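PDB 6QGI: VP5 from Halorubrum pleomorphic virus 2, which probably serves as the membrane fusion protein of this archaeal virus, sitting in its envelope and merging it with the host membrane. Local coordinates for residues D76-A81 with A97-V102. Numbering follows the deposited sequence.
Sequences DAKIAA and AATTEV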
loop_
_atom_site.group_PDB
_atom_site.type_symbol
_atom_site.label_atom_id
_atom_site.label_comp_id
_atom_site.label_asym_id
_atom_site.label_seq_id
_atom_site.Cartn_x
_atom_site.Cartn_y
_atom_site.Cartn_z
ATOM N N ASP A 76 -11.405 -20.108 -6.019
ATOM C CA ASP A 76 -12.769 -20.187 -5.478
ATOM C C ASP A 76 -13.777 -20.678 -6.507
ATOM O O ASP A 76 -14.698 -21.412 -6.153
ATOM C CB ASP A 76 -13.224 -18.816 -4.950
ATOM C CG ASP A 76 -12.555 -18.340 -3.671
ATOM O OD1 ASP A 76 -11.873 -19.160 -3.011
ATOM O OD2 ASP A 76 -12.724 -17.153 -3.323
ATOM N N ALA A 77 -13.623 -20.240 -7.767
ATOM C CA ALA A 77 -14.490 -20.605 -8.884
ATOM C C ALA A 77 -14.333 -22.079 -9.235
ATOM O O ALA A 77 -15.343 -22.769 -9.389
ATOM C CB ALA A 77 -14.172 -19.743 -10.092
ATOM N N LYS A 78 -13.074 -22.568 -9.337
ATOM C CA LYS A 78 -12.767 -23.964 -9.655
ATOM C C LYS A 78 -13.234 -24.900 -8.538
ATOM O O LYS A 78 -13.844 -25.919 -8.856
ATOM C CB LYS A 78 -11.278 -24.171 -9.954
ATOM C CG LYS A 78 -10.877 -23.647 -11.329
ATOM C CD LYS A 78 -9.403 -23.828 -11.635
ATOM C CE LYS A 78 -9.047 -23.086 -12.895
ATOM N NZ LYS A 78 -7.618 -23.249 -13.220
ATOM N N ILE A 79 -13.008 -24.533 -7.243
ATOM C CA ILE A 79 -13.424 -25.341 -6.083
ATOM C C ILE A 79 -14.949 -25.548 -6.116
ATOM O O ILE A 79 -15.396 -26.697 -6.061
ATOM C CB ILE A 79 -12.924 -24.754 -4.730
ATOM C CG1 ILE A 79 -11.412 -25.008 -4.576
ATOM C CG2 ILE A 79 -13.688 -25.347 -3.524
ATOM C CD1 ILE A 79 -10.721 -24.130 -3.610
ATOM N N ALA A 80 -15.726 -24.453 -6.274
ATOM C CA ALA A 80 -17.191 -24.486 -6.354
ATOM C C ALA A 80 -17.671 -25.297 -7.561
ATOM O O ALA A 80 -18.674 -26.004 -7.454
ATOM C CB ALA A 80 -17.742 -23.077 -6.428
ATOM N N ALA A 81 -16.945 -25.211 -8.693
ATOM C CA ALA A 81 -17.250 -25.967 -9.906
ATOM C C ALA A 81 -16.989 -27.458 -9.680
ATOM O O ALA A 81 -17.757 -28.278 -10.176
ATOM C CB ALA A 81 -16.419 -25.452 -11.076
ATOM N N ALA A 97 -22.290 -21.983 -10.392
ATOM C CA ALA A 97 -21.654 -22.050 -9.076
ATOM C C ALA A 97 -20.269 -21.425 -9.120
ATOM O O ALA A 97 -19.871 -20.744 -8.176
ATOM C CB ALA A 97 -21.558 -23.490 -8.614
ATOM N N ALA A 98 -19.547 -21.645 -10.229
ATOM C CA ALA A 98 -18.218 -21.094 -10.454
ATOM C C ALA A 98 -18.283 -19.575 -10.635
ATOM O O ALA A 98 -17.540 -18.870 -9.956
ATOM C CB ALA A 98 -17.581 -21.746 -11.668
ATOM N N THR A 99 -19.196 -19.075 -11.507
ATOM C CA THR A 99 -19.365 -17.642 -11.805
ATOM C C THR A 99 -19.813 -16.841 -10.578
ATOM O O THR A 99 -19.345 -15.715 -10.397
ATOM C CB THR A 99 -20.347 -17.411 -12.964
ATOM O OG1 THR A 99 -21.601 -18.016 -12.655
ATOM C CG2 THR A 99 -19.820 -17.919 -14.296
ATOM N N THR A 100 -20.696 -17.422 -9.738
ATOM C CA THR A 100 -21.207 -16.808 -8.510
ATOM C C THR A 100 -20.043 -16.532 -7.565
ATOM O O THR A 100 -20.018 -15.473 -6.943
ATOM C CB THR A 100 -22.294 -17.694 -7.878
ATOM O OG1 THR A 100 -23.370 -17.796 -8.808
ATOM C CG2 THR A 100 -22.830 -17.144 -6.562
ATOM N N GLU A 101 -19.062 -17.452 -7.499
ATOM C CA GLU A 101 -17.871 -17.294 -6.668
ATOM C C GLU A 101 -16.970 -16.196 -7.224
ATOM O O GLU A 101 -16.388 -15.453 -6.436
ATOM C CB GLU A 101 -17.108 -18.615 -6.532
ATOM C CG GLU A 101 -17.826 -19.631 -5.656
ATOM C CD GLU A 101 -18.045 -19.233 -4.210
ATOM O OE1 GLU A 101 -17.057 -19.206 -3.440
ATOM O OE2 GLU A 101 -19.209 -18.949 -3.847
ATOM N N VAL A 102 -16.885 -16.071 -8.570
ATOM C CA VAL A 102 -16.110 -15.032 -9.267
ATOM C C VAL A 102 -16.729 -13.676 -8.932
ATOM O O VAL A 102 -16.032 -12.776 -8.473
ATOM C CB VAL A 102 -16.054 -15.265 -10.813
ATOM C CG1 VAL A 102 -15.369 -14.110 -11.546
ATOM C CG2 VAL A 102 -15.381 -16.580 -11.155
HETATM O O HOH W 1 -15.063 -21.800 -3.090
HETATM O O HOH W 2 -15.574 -16.460 -3.375
#
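A helical hairpin brings these two segments together: helix 66-86 and helix 91-133, consecutive in the chain, run back on each other, with the segment axes at 152° between their N-to-C directions. The axes close to 7.5 Å, a tight approach that follows from the residues at the interface, since five of the eight touching residues are alanines on small-residue faces: Ala77, Ala80 and Ala81 against Ala97 and Ala98, with Glu101 and Val102 alongside.

Backbones come nearest where the CA atoms of Ala77 and Ala98 stand 4.1 Å apart. Here the methyl CB of Ala98 sits 3.4 Å from Ala77 O and 3.9 Å from Ala81 CB, filling the shallow hollow over one turn of the facing helix, while Ala98 CA makes a CA-H...O contact of 3.5 Å to Ala77 O. The fit is reciprocal. Ala80 CB is the opposing bump, 3.6 Å from Ala97 O and 3.5 Å from Glu101 CG, and Ala77 CB meets Val102 CG2 at 3.5 Å. Ile246 and Trp249 of helix 225-253 pack on Ala98 and Ala81, respectively, so a third helix borders the hairpin.

No direct hydrogen bond joins the segments; Glu101, bent by m rotamers at chi1 and chi2, lays its aliphatic part over Ala80 and carries its carboxylate to water. Asp76 OD2 is in a salt bridge with Arg271; water 2 lies 2.9 Å from Asp76 OD2 and 3.1 Å from Glu101 OE1, placed to donate to either. Water 1 donates to both sides, 3.1 Å from Asp76 O and 3.3 Å from Glu101 OE1.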